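Local structure of iota-carrageenase (Alteromonas sp., 1H80) at residues Phe157-Val162 and Ile182-Ala187; Phe111-Leu116 and Ala133-Gly138; Ala187-Gly192 and Gly396-Gly401; Val266-Val269 and Ser273-Arg276; Gln195-Asp200 and Leu222-Tyr227. The protein hydrolyses iota-carrageenans, the sulfated galactans of red algal cell walls, cutting internal beta-1,4 linkages with inversion of anomeric configuration. All blocks are in the same frame, centred on the assembly; numbering follows the deposited sequence.

Contact 1: Phe157-Val162 and Ile182-Ala187; sequences FASILV and IKQNNA. With NA (sodium ion), chain H.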
# COMPACT_ATOMS: atom_id res chain seq x y z
N PHE A 157 -3.41 7.78 -4.55
CA PHE A 157 -3.22 7.35 -3.16
C PHE A 157 -3.59 5.91 -2.87
O PHE A 157 -4.59 5.39 -3.37
CB PHE A 157 -4.02 8.23 -2.20
CG PHE A 157 -3.58 9.66 -2.19
CD1 PHE A 157 -2.35 10.02 -1.65
CD2 PHE A 157 -4.37 10.65 -2.76
CE1 PHE A 157 -1.92 11.34 -1.67
CE2 PHE A 157 -3.95 11.97 -2.80
CZ PHE A 157 -2.72 12.32 -2.25
N ALA A 158 -2.76 5.26 -2.06
CA ALA A 158 -3.04 3.89 -1.65
C ALA A 158 -4.25 4.04 -0.74
O ALA A 158 -4.47 5.10 -0.16
CB ALA A 158 -1.86 3.33 -0.87
N SER A 159 -5.03 2.98 -0.60
CA SER A 159 -6.23 3.04 0.22
C SER A 159 -5.99 3.21 1.70
O SER A 159 -6.76 3.89 2.38
CB SER A 159 -7.07 1.80 -0.02
OG SER A 159 -7.53 1.78 -1.36
N ILE A 160 -4.93 2.59 2.21
CA ILE A 160 -4.61 2.70 3.63
C ILE A 160 -3.21 3.27 3.75
O ILE A 160 -2.23 2.64 3.34
CB ILE A 160 -4.71 1.34 4.33
CG1 ILE A 160 -6.13 0.78 4.17
CG2 ILE A 160 -4.37 1.48 5.81
CD1 ILE A 160 -6.36 -0.56 4.82
N LEU A 161 -3.12 4.47 4.30
CA LEU A 161 -1.85 5.15 4.47
C LEU A 161 -1.41 5.01 5.91
O LEU A 161 -1.99 5.61 6.81
CB LEU A 161 -2.01 6.63 4.11
CG LEU A 161 -2.59 6.90 2.72
CD1 LEU A 161 -2.89 8.38 2.56
CD2 LEU A 161 -1.62 6.43 1.65
N VAL A 162 -0.39 4.18 6.13
CA VAL A 162 0.15 3.95 7.47
C VAL A 162 1.21 5.04 7.55
O VAL A 162 2.41 4.79 7.39
CB VAL A 162 0.77 2.54 7.57
CG1 VAL A 162 1.16 2.24 9.01
CG2 VAL A 162 -0.25 1.51 7.08
N ILE A 182 -8.78 -7.42 3.49
CA ILE A 182 -9.21 -6.34 2.63
C ILE A 182 -8.88 -6.71 1.19
O ILE A 182 -7.82 -7.26 0.91
CB ILE A 182 -8.53 -5.01 2.99
CG1 ILE A 182 -8.86 -4.64 4.44
CG2 ILE A 182 -9.01 -3.91 2.06
CD1 ILE A 182 -8.08 -3.45 4.96
N LYS A 183 -9.81 -6.42 0.30
CA LYS A 183 -9.62 -6.68 -1.12
C LYS A 183 -9.86 -5.36 -1.82
O LYS A 183 -10.84 -4.68 -1.53
CB LYS A 183 -10.63 -7.72 -1.62
CG LYS A 183 -10.74 -7.82 -3.14
CD LYS A 183 -9.43 -8.24 -3.78
CE LYS A 183 -9.52 -8.23 -5.30
NZ LYS A 183 -10.57 -9.16 -5.80
N GLN A 184 -8.95 -4.99 -2.72
CA GLN A 184 -9.11 -3.76 -3.47
C GLN A 184 -9.19 -4.09 -4.95
O GLN A 184 -8.35 -4.81 -5.48
CB GLN A 184 -7.93 -2.81 -3.23
CG GLN A 184 -8.07 -1.48 -3.95
CD GLN A 184 -7.10 -0.43 -3.44
OE1 GLN A 184 -6.72 -0.45 -2.28
NE2 GLN A 184 -6.71 0.49 -4.31
N ASN A 185 -10.21 -3.56 -5.61
CA ASN A 185 -10.38 -3.79 -7.03
C ASN A 185 -10.06 -2.54 -7.83
O ASN A 185 -10.31 -1.42 -7.39
CB ASN A 185 -11.82 -4.20 -7.35
CG ASN A 185 -12.21 -5.52 -6.72
OD1 ASN A 185 -11.54 -6.54 -6.93
ND2 ASN A 185 -13.29 -5.52 -5.95
N ASN A 186 -9.47 -2.76 -9.00
CA ASN A 186 -9.13 -1.69 -9.93
C ASN A 186 -8.30 -0.54 -9.36
O ASN A 186 -8.70 0.63 -9.43
CB ASN A 186 -10.41 -1.16 -10.58
CG ASN A 186 -10.14 -0.34 -11.82
OD1 ASN A 186 -9.15 -0.57 -12.52
ND2 ASN A 186 -11.02 0.61 -12.12
N ALA A 187 -7.14 -0.86 -8.80
CA ALA A 187 -6.25 0.15 -8.25
C ALA A 187 -5.35 0.71 -9.34
O ALA A 187 -5.07 0.04 -10.34
CB ALA A 187 -5.39 -0.47 -7.15
NA NA H . -6.76 6.11 -3.70
O HOH W 1 -4.86 2.84 -4.59
O HOH W 2 -7.68 3.91 -3.23

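Contact 2: Phe111-Leu116 and Ala133-Gly138; sequences FSFQGL and AVFKLG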
# COMPACT_ATOMS: atom_id res chain seq x y z
N PHE A 111 -8.61 1.35 19.11
CA PHE A 111 -9.58 1.64 18.07
C PHE A 111 -9.75 0.47 17.12
O PHE A 111 -8.79 -0.22 16.80
CB PHE A 111 -9.10 2.86 17.28
CG PHE A 111 -9.85 3.09 16.01
CD1 PHE A 111 -11.11 3.68 16.04
CD2 PHE A 111 -9.33 2.67 14.80
CE1 PHE A 111 -11.84 3.85 14.86
CE2 PHE A 111 -10.05 2.83 13.62
CZ PHE A 111 -11.30 3.42 13.65
N SER A 112 -10.98 0.22 16.67
CA SER A 112 -11.18 -0.84 15.70
C SER A 112 -12.30 -0.46 14.74
O SER A 112 -13.21 0.29 15.08
CB SER A 112 -11.46 -2.19 16.37
OG SER A 112 -12.73 -2.24 17.00
N PHE A 113 -12.18 -0.94 13.50
CA PHE A 113 -13.15 -0.69 12.44
C PHE A 113 -13.17 -2.03 11.74
O PHE A 113 -12.22 -2.39 11.04
CB PHE A 113 -12.62 0.42 11.52
CG PHE A 113 -13.67 1.00 10.62
CD1 PHE A 113 -14.28 0.23 9.64
CD2 PHE A 113 -14.04 2.33 10.75
CE1 PHE A 113 -15.25 0.78 8.80
CE2 PHE A 113 -15.00 2.89 9.92
CZ PHE A 113 -15.61 2.11 8.94
N GLN A 114 -14.26 -2.77 11.91
CA GLN A 114 -14.33 -4.09 11.32
C GLN A 114 -15.68 -4.44 10.71
O GLN A 114 -16.73 -4.15 11.27
CB GLN A 114 -13.98 -5.12 12.40
CG GLN A 114 -13.86 -6.55 11.91
CD GLN A 114 -13.26 -7.46 12.98
OE1 GLN A 114 -12.24 -7.13 13.58
NE2 GLN A 114 -13.90 -8.60 13.22
N GLY A 115 -15.63 -5.07 9.54
CA GLY A 115 -16.84 -5.47 8.87
C GLY A 115 -17.32 -6.80 9.45
O GLY A 115 -16.52 -7.68 9.77
N LEU A 116 -18.63 -6.93 9.61
CA LEU A 116 -19.22 -8.16 10.10
C LEU A 116 -19.39 -9.10 8.92
O LEU A 116 -19.39 -8.68 7.77
CB LEU A 116 -20.59 -7.87 10.71
CG LEU A 116 -20.59 -7.04 11.99
CD1 LEU A 116 -21.98 -6.50 12.25
CD2 LEU A 116 -20.10 -7.90 13.14
N ALA A 133 -8.32 8.33 -0.24
CA ALA A 133 -7.72 7.24 0.52
C ALA A 133 -8.84 6.83 1.47
O ALA A 133 -9.69 7.66 1.82
CB ALA A 133 -6.52 7.73 1.30
N VAL A 134 -8.87 5.57 1.87
CA VAL A 134 -9.92 5.12 2.78
C VAL A 134 -9.54 5.48 4.21
O VAL A 134 -10.33 6.06 4.95
CB VAL A 134 -10.13 3.60 2.66
CG1 VAL A 134 -11.22 3.15 3.62
CG2 VAL A 134 -10.52 3.25 1.23
N PHE A 135 -8.31 5.13 4.60
CA PHE A 135 -7.81 5.43 5.94
C PHE A 135 -6.44 6.10 5.88
O PHE A 135 -5.59 5.71 5.09
CB PHE A 135 -7.60 4.16 6.78
CG PHE A 135 -8.85 3.57 7.34
CD1 PHE A 135 -9.57 2.62 6.63
CD2 PHE A 135 -9.30 3.95 8.60
CE1 PHE A 135 -10.72 2.05 7.17
CE2 PHE A 135 -10.45 3.39 9.15
CZ PHE A 135 -11.16 2.44 8.43
N LYS A 136 -6.25 7.11 6.71
CA LYS A 136 -4.95 7.73 6.83
C LYS A 136 -4.68 7.57 8.32
O LYS A 136 -5.42 8.09 9.16
CB LYS A 136 -4.95 9.22 6.47
CG LYS A 136 -3.56 9.82 6.62
CD LYS A 136 -3.48 11.25 6.10
CE LYS A 136 -2.06 11.78 6.27
NZ LYS A 136 -1.91 13.16 5.74
N LEU A 137 -3.63 6.83 8.65
CA LEU A 137 -3.28 6.58 10.04
C LEU A 137 -2.12 7.45 10.48
O LEU A 137 -1.20 7.71 9.71
CB LEU A 137 -2.90 5.11 10.23
CG LEU A 137 -3.87 4.08 9.63
CD1 LEU A 137 -3.34 2.68 9.90
CD2 LEU A 137 -5.26 4.25 10.23
N GLY A 138 -2.19 7.90 11.73
CA GLY A 138 -1.14 8.73 12.29
C GLY A 138 -0.78 8.22 13.68
O GLY A 138 -0.30 7.10 13.84

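Contact 3: Ala187-Gly192 and Gly396-Gly401; sequences ALFGYG and GQIYIG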
# COMPACT_ATOMS: atom_id res chain seq x y z
N ALA A 187 -7.14 -0.86 -8.80
CA ALA A 187 -6.25 0.15 -8.25
C ALA A 187 -5.35 0.71 -9.34
O ALA A 187 -5.07 0.04 -10.34
CB ALA A 187 -5.39 -0.47 -7.15
N LEU A 188 -4.91 1.95 -9.16
CA LEU A 188 -4.02 2.60 -10.11
C LEU A 188 -2.63 2.00 -9.88
O LEU A 188 -2.25 1.75 -8.74
CB LEU A 188 -4.00 4.11 -9.87
CG LEU A 188 -3.13 4.97 -10.78
CD1 LEU A 188 -3.51 4.78 -12.24
CD2 LEU A 188 -3.29 6.43 -10.37
N PHE A 189 -1.87 1.80 -10.95
CA PHE A 189 -0.55 1.18 -10.84
C PHE A 189 0.40 1.80 -9.82
O PHE A 189 1.17 1.08 -9.19
CB PHE A 189 0.15 1.17 -12.21
CG PHE A 189 0.52 2.53 -12.73
CD1 PHE A 189 -0.42 3.31 -13.40
CD2 PHE A 189 1.80 3.03 -12.53
CE1 PHE A 189 -0.07 4.58 -13.87
CE2 PHE A 189 2.15 4.30 -13.00
CZ PHE A 189 1.21 5.07 -13.67
N GLY A 190 0.35 3.11 -9.67
CA GLY A 190 1.25 3.78 -8.74
C GLY A 190 0.86 3.67 -7.29
O GLY A 190 1.56 4.17 -6.41
N TYR A 191 -0.26 3.02 -7.02
CA TYR A 191 -0.72 2.90 -5.66
C TYR A 191 -1.11 1.49 -5.27
O TYR A 191 -0.34 0.56 -5.48
CB TYR A 191 -1.85 3.91 -5.43
CG TYR A 191 -1.37 5.31 -5.73
CD1 TYR A 191 -0.62 6.02 -4.80
CD2 TYR A 191 -1.58 5.89 -6.98
CE1 TYR A 191 -0.09 7.27 -5.10
CE2 TYR A 191 -1.05 7.14 -7.30
CZ TYR A 191 -0.30 7.82 -6.35
OH TYR A 191 0.24 9.05 -6.64
N GLY A 192 -2.29 1.33 -4.69
CA GLY A 192 -2.70 0.00 -4.28
C GLY A 192 -3.38 0.03 -2.93
O GLY A 192 -3.93 1.04 -2.51
N GLY A 396 4.29 5.98 -20.96
CA GLY A 396 5.61 5.48 -20.64
C GLY A 396 5.73 5.14 -19.17
O GLY A 396 6.66 4.43 -18.77
N GLN A 397 4.81 5.64 -18.35
CA GLN A 397 4.85 5.36 -16.92
C GLN A 397 4.28 3.99 -16.60
O GLN A 397 4.60 3.40 -15.57
CB GLN A 397 4.07 6.41 -16.13
CG GLN A 397 4.60 7.82 -16.24
CD GLN A 397 4.08 8.70 -15.12
OE1 GLN A 397 2.89 8.68 -14.80
NE2 GLN A 397 4.97 9.48 -14.52
N ILE A 398 3.43 3.48 -17.48
CA ILE A 398 2.81 2.18 -17.26
C ILE A 398 2.53 1.42 -18.55
O ILE A 398 2.14 2.00 -19.56
CB ILE A 398 1.48 2.34 -16.47
CG1 ILE A 398 0.82 0.98 -16.23
CG2 ILE A 398 0.53 3.25 -17.24
CD1 ILE A 398 1.60 0.07 -15.31
N TYR A 399 2.76 0.11 -18.50
CA TYR A 399 2.50 -0.77 -19.63
C TYR A 399 1.74 -1.96 -19.07
O TYR A 399 1.81 -2.23 -17.87
CB TYR A 399 3.79 -1.28 -20.26
CG TYR A 399 4.59 -0.21 -20.96
CD1 TYR A 399 5.39 0.67 -20.23
CD2 TYR A 399 4.53 -0.06 -22.34
CE1 TYR A 399 6.09 1.69 -20.86
CE2 TYR A 399 5.22 0.95 -22.99
CZ TYR A 399 6.00 1.82 -22.24
OH TYR A 399 6.68 2.83 -22.87
N ILE A 400 1.00 -2.65 -19.93
CA ILE A 400 0.28 -3.83 -19.51
C ILE A 400 0.81 -4.96 -20.37
O ILE A 400 0.89 -4.83 -21.60
CB ILE A 400 -1.25 -3.70 -19.72
CG1 ILE A 400 -1.79 -2.54 -18.89
CG2 ILE A 400 -1.94 -5.01 -19.33
CD1 ILE A 400 -3.30 -2.36 -18.99
N GLY A 401 1.19 -6.06 -19.73
CA GLY A 401 1.73 -7.18 -20.48
C GLY A 401 1.97 -8.39 -19.61
O GLY A 401 1.52 -8.43 -18.46

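Contact 4: Val266-Val269 and Ser273-Arg276; sequences VSSV and SAVR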
# COMPACT_ATOMS: atom_id res chain seq x y z
N VAL A 266 3.00 -15.27 0.04
CA VAL A 266 2.80 -14.20 -0.92
C VAL A 266 2.42 -14.85 -2.24
O VAL A 266 3.06 -15.80 -2.67
CB VAL A 266 4.09 -13.38 -1.12
CG1 VAL A 266 3.89 -12.31 -2.18
CG2 VAL A 266 4.52 -12.77 0.20
N SER A 267 1.37 -14.35 -2.88
CA SER A 267 0.97 -14.94 -4.14
C SER A 267 0.54 -13.86 -5.12
O SER A 267 -0.03 -12.84 -4.73
CB SER A 267 -0.18 -15.93 -3.93
OG SER A 267 -1.32 -15.27 -3.44
N SER A 268 0.83 -14.10 -6.38
CA SER A 268 0.48 -13.16 -7.42
C SER A 268 -0.10 -13.88 -8.61
O SER A 268 0.24 -15.04 -8.87
CB SER A 268 1.72 -12.38 -7.86
OG SER A 268 2.69 -13.21 -8.46
N VAL A 269 -0.99 -13.21 -9.32
CA VAL A 269 -1.59 -13.76 -10.52
C VAL A 269 -1.54 -12.65 -11.56
O VAL A 269 -2.16 -11.60 -11.40
CB VAL A 269 -3.06 -14.18 -10.31
CG1 VAL A 269 -3.63 -14.73 -11.61
CG2 VAL A 269 -3.14 -15.24 -9.22
N SER A 273 5.70 -9.17 -10.74
CA SER A 273 6.39 -10.17 -9.95
C SER A 273 5.60 -10.28 -8.66
O SER A 273 4.72 -9.46 -8.40
CB SER A 273 7.84 -9.76 -9.67
OG SER A 273 7.90 -8.62 -8.82
N ALA A 274 5.90 -11.28 -7.84
CA ALA A 274 5.19 -11.43 -6.58
C ALA A 274 5.83 -10.53 -5.53
O ALA A 274 5.14 -9.85 -4.76
CB ALA A 274 5.24 -12.89 -6.13
N VAL A 275 7.16 -10.52 -5.51
CA VAL A 275 7.91 -9.71 -4.57
C VAL A 275 8.87 -8.83 -5.36
O VAL A 275 9.47 -9.26 -6.34
CB VAL A 275 8.73 -10.59 -3.60
CG1 VAL A 275 9.49 -9.70 -2.61
CG2 VAL A 275 7.81 -11.54 -2.87
N ARG A 276 8.99 -7.58 -4.92
CA ARG A 276 9.88 -6.65 -5.58
C ARG A 276 10.63 -5.83 -4.54
O ARG A 276 10.04 -5.32 -3.59
CB ARG A 276 9.08 -5.72 -6.49
CG ARG A 276 9.89 -4.55 -7.02
CD ARG A 276 9.02 -3.65 -7.87
NE ARG A 276 9.48 -2.27 -7.82
CZ ARG A 276 8.83 -1.25 -8.37
NH1 ARG A 276 7.68 -1.45 -9.00
NH2 ARG A 276 9.32 -0.02 -8.27

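Contact 5: Gln195-Asp200 and Leu222-Tyr227; sequences QTYGAD and LLMKNY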
# COMPACT_ATOMS: atom_id res chain seq x y z
N GLN A 195 0.22 1.49 1.87
CA GLN A 195 1.51 2.12 1.67
C GLN A 195 1.94 2.48 3.08
O GLN A 195 1.20 3.13 3.81
CB GLN A 195 1.50 3.37 0.78
CG GLN A 195 2.93 3.90 0.65
CD GLN A 195 3.21 4.67 -0.62
OE1 GLN A 195 4.35 5.11 -0.84
NE2 GLN A 195 2.20 4.84 -1.45
N THR A 196 3.14 2.04 3.46
CA THR A 196 3.66 2.29 4.80
C THR A 196 4.78 3.31 4.83
O THR A 196 5.72 3.24 4.04
CB THR A 196 4.21 1.00 5.42
OG1 THR A 196 5.37 0.58 4.69
CG2 THR A 196 3.16 -0.10 5.37
N TYR A 197 4.68 4.25 5.77
CA TYR A 197 5.70 5.28 5.94
C TYR A 197 6.35 5.15 7.31
O TYR A 197 7.57 5.06 7.43
CB TYR A 197 5.05 6.65 5.79
CG TYR A 197 4.40 6.85 4.44
CD1 TYR A 197 5.17 7.10 3.31
CD2 TYR A 197 3.02 6.76 4.30
CE1 TYR A 197 4.58 7.26 2.06
CE2 TYR A 197 2.41 6.91 3.05
CZ TYR A 197 3.20 7.16 1.94
OH TYR A 197 2.60 7.32 0.71
N GLY A 198 5.51 5.13 8.34
CA GLY A 198 6.00 4.99 9.70
C GLY A 198 5.14 3.96 10.39
O GLY A 198 3.92 4.05 10.35
N ALA A 199 5.77 2.97 11.01
CA ALA A 199 5.01 1.93 11.68
C ALA A 199 5.89 1.04 12.54
O ALA A 199 7.04 0.77 12.21
CB ALA A 199 4.28 1.07 10.64
N ASP A 200 5.32 0.58 13.65
CA ASP A 200 6.02 -0.31 14.56
C ASP A 200 5.05 -1.38 15.02
O ASP A 200 3.95 -1.07 15.47
CB ASP A 200 6.54 0.46 15.77
CG ASP A 200 7.82 1.21 15.49
OD1 ASP A 200 8.89 0.57 15.45
OD2 ASP A 200 7.76 2.44 15.29
N LEU A 222 8.26 12.86 2.51
CA LEU A 222 9.24 13.93 2.69
C LEU A 222 9.44 14.34 4.15
O LEU A 222 10.55 14.67 4.57
CB LEU A 222 8.84 15.16 1.87
N LEU A 223 8.35 14.32 4.93
CA LEU A 223 8.43 14.68 6.34
C LEU A 223 9.46 13.83 7.07
O LEU A 223 10.19 14.33 7.93
CB LEU A 223 7.07 14.50 7.02
CG LEU A 223 6.02 15.58 6.81
CD1 LEU A 223 4.71 15.17 7.46
CD2 LEU A 223 6.52 16.89 7.40
N MET A 224 9.53 12.55 6.72
CA MET A 224 10.47 11.66 7.37
C MET A 224 11.91 12.01 7.02
O MET A 224 12.82 11.76 7.80
CB MET A 224 10.17 10.21 7.00
CG MET A 224 8.75 9.82 7.35
SD MET A 224 8.49 8.05 7.30
CE MET A 224 8.84 7.71 5.59
N LYS A 225 12.10 12.60 5.85
CA LYS A 225 13.43 12.98 5.43
C LYS A 225 13.87 14.21 6.22
O LYS A 225 14.99 14.28 6.71
CB LYS A 225 13.44 13.30 3.93
CG LYS A 225 14.81 13.69 3.39
CD LYS A 225 14.76 13.93 1.89
CE LYS A 225 16.13 14.27 1.34
NZ LYS A 225 16.11 14.46 -0.13
N ASN A 226 12.96 15.18 6.34
CA ASN A 226 13.25 16.41 7.06
C ASN A 226 13.48 16.19 8.55
O ASN A 226 14.41 16.74 9.13
CB ASN A 226 12.10 17.41 6.87
CG ASN A 226 11.81 17.70 5.41
OD1 ASN A 226 12.73 17.89 4.61
ND2 ASN A 226 10.53 17.74 5.05
N TYR A 227 12.62 15.38 9.17
CA TYR A 227 12.73 15.10 10.60
C TYR A 227 13.69 13.96 10.94
O TYR A 227 14.10 13.82 12.09
CB TYR A 227 11.36 14.76 11.19
CG TYR A 227 10.43 15.94 11.33
CD1 TYR A 227 9.79 16.49 10.23
CD2 TYR A 227 10.21 16.52 12.58
CE1 TYR A 227 8.95 17.59 10.35
CE2 TYR A 227 9.38 17.63 12.72
CZ TYR A 227 8.75 18.16 11.60
OH TYR A 227 7.94 19.26 11.74

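Contact 1: Phe157-Val162 and Ile182-Ala187
Inside the beta-helix, Ser159 and Gln184 form a buried polar pair close to a sodium site. Ser159 OG donates to Gln184 OE1 in a short bond of 2.5 Å. The serine comes in over the amide rather than at its rim. The C=O...donor angle is 103° and OG lies 58° out of the carbonyl plane. Gln184 reaches across as an extended chain, with CG anti to its backbone N (chi1 -178°), which carries the amide away from its own strand. Gln184 NE2 donates to a water 3.0 Å away, and that water also lies 2.8 Å from Phe157 O.

A second water donates to Ser159 OG at 2.8 Å and also coordinates the sodium ion. Phe157 O binds the metal directly at 2.3 Å. Leu132, Thr155 and Ile156 supply the remaining protein ligands. The serine hydroxyl is thus a second-shell group that probably helps to orient a metal-bound water.

In the parallel beta-helix fold, strands 160-167 and 177-185 lie on different faces, so their side chains meet across the interior. One residue after Ser159 and two before Gln184, Ile160 and Ile182 meet tip to tip. Their CD1 atoms are 3.4 Å apart, closer than usual for methyl groups. Phe148 and Ile150 of strand 143-151 also pack on Ile182.

Contact 2: Phe111-Leu116 and Ala133-Gly138
Phe113 and Phe135 meet in the interior of the parallel beta-helix, pointing inward from two different faces. Strand 111-115 carries Phe113. Strand 132-141 carries Phe135, just after the chain turns a corner at Val134.

The aromatic interaction is a T-shaped (edge-to-face) pair. The edge of Phe135 is directed at one face of Phe113. The ring planes stand at 86° and the centroids are 5.2 Å apart. Phe135 leads with CZ, the far end of its ring. This atom does not sit over the centre of Phe113 but is shifted toward the rim, on the side where the ring joins its CB. The contact therefore gathers at the base of the Phe113 ring. CG of Phe113 is anti to the backbone N (chi1 -165°), which swings the ring off its strand toward Phe135.

Other aromatic and apolar groups surround the pair. Phe100, from strand 97-102, meets both rings with its plane at about 45° to each. Ile78 and Val80 pack against Phe113, and Val102 and Ile145 against Phe135. Together these make a hydrophobic filling for this part of the helix.

Backbone bonding lies with other strands. Phe111 and Phe113 bond to Lys144, and Ser112 to Val76 and Ile78, as expected for parallel strands stacked coil on coil.

Within the pair, Phe135 CZ lies 3.6 Å from Phe113 CG, 3.7 Å from Phe113 CD2 and 4.0 Å from Phe113 CB.

Contact 3: Ala187-Gly192 and Gly396-Gly401
Ile398 covers one face of the Phe189 ring. Its CB sits almost exactly above the ring centre, 3.6 Å from the centroid and 7° off the normal, which makes a CH-pi contact. The two side chains run past each other in opposite directions. As a result the branches of Ile398 spread over different parts of the phenyl group. CD1 reaches back to the root, 3.6 Å from Phe189 CB. CG2 lies over the CD1-CE1 flank, 3.7 Å from Phe189 CE1. A chi1 of 68° puts CG of Phe189 between the backbone N and the carbonyl carbon and presents the ring face to Ile398.

Phe189 belongs to the type I beta turn Leu188-Tyr191, closed by a bond from Tyr191 N to Leu188 O. This turn lies between strands 177-185 and 194-196 of the beta-helix. Ile398 comes from a long excursion between the helix strands 351-359 and 407-409. There, strand 399-401 pairs antiparallel with strand 364-366. The contact thus fastens the excursion to a turn of the helix.

Gln397 crosses Phe189 at about a right angle, its amide plane 77° from the ring. Its CB is 4.0 Å from Phe189 CZ, and OE1 accepts a bond from Trp392 NE1. The Trp392 ring also meets Phe189 edge-to-face. Asp365 touches both Phe189 and Ile398, and Trp462 of helix 459-463 packs on Ile398.

Contact 4: Val266-Val269 and Ser273-Arg276
Ser268 and Ala274 are the closest backbone points, with CA atoms 5.1 Å apart, where the chain turns from one face of the parallel beta-helix to the next. Val266-Val269 is extended, at the end of strand 261-269. At Ala274 the backbone bends (phi/psi -83/-44°), and strand 275-277 then leaves in a new direction. The tight connection contains Cys271, which is disulfide-bonded to Cys242. Strand 261-269 pairs with 231-243 and 351-359, where Ser267 bonds to Ile240 and Cys242 and Val266 to Asp355 and Thr357. Strand 275-277 lies in another parallel sheet, between 250-252 and 407-409.

Side chains fill the inside of the corner. Ser268 OG stands between its backbone N and carbonyl carbon (chi1 64°), which turns the hydroxyl over the alanine. It packs 3.5 Å from Ala274 CB and 3.6 Å from Ala274 CA. Val266 lies further back along its strand and touches the bend with a single branch, CG1. That methyl is 3.8 Å from Ala274 O and 4.2 Å from Ala274 CB. Val356 of the next coil touches Ala274 and Val275. The two valines cross at about a right angle, with Val266 CG1 4.1 Å from Val275 CG2.

Contact 5: Gln195-Asp200 and Leu222-Tyr227
Met224 directs its sulfur at the backbone carbonyl of Tyr197. SD lies 3.1 Å from Tyr197 O. The oxygen sits on the far side of the sulfur from CG, with a CG-SD...O angle of about 170°. This near-linear approach is consistent with a weak chalcogen-type attraction between sulfur and the carbonyl. The chain bends at chi3 (-62°), which brings the methyl beside the tyrosine. Its CE is 3.5 Å from Tyr197 O and 3.9 Å from Tyr197 CB, and it meets the edge of the phenol ring near the ring plane. Gly198 lies next to this contact, its N 4.3 Å from Met224 SD.

Tyr197 is itself a break in a strand. It separates strands 194-196 and 198-199 of the beta-helix, and its backbone leaves the extended form there. Tyr197 and Gly198 are held by backbone bonds to Val162 of strand 160-167.

Met224 extends from helix 222-227, a short helix that follows strand 216-218 and packs against the body of the beta-helix. Internal bonds keep it wound, such as Asn226 N to Leu222 O at 3.0 Å. Near its beginning, Asn221 OD1 accepts from Leu223 N, and further on Lys225 NZ reaches Glu283 O. Val164 also packs against Met224, while Asp163 and Asp220 touch Tyr197.

How the contacts relate
From the N terminus, contact 2 closes first, joining 111-116 to 133-138. Contact 1 follows in series, joining 157-162 to 182-187. Strands 132-141 and 160-167 are neighbours, so the two touch, for example through Ser159 O and Val134 N. Contact 3 opens at Ala187, which it shares with contact 1, and closes some 200 residues later at 396-401. Contacts 5 and 4 are nested within that long loop, one after the other; none cross. Strands 160-167 and 194-196 are neighbours too, so contacts 1 and 5 touch. Contacts 1, 2 and 4 join faces of the beta-helix, contact 5 adds a short helix, and contact 3 ties in a late excursion.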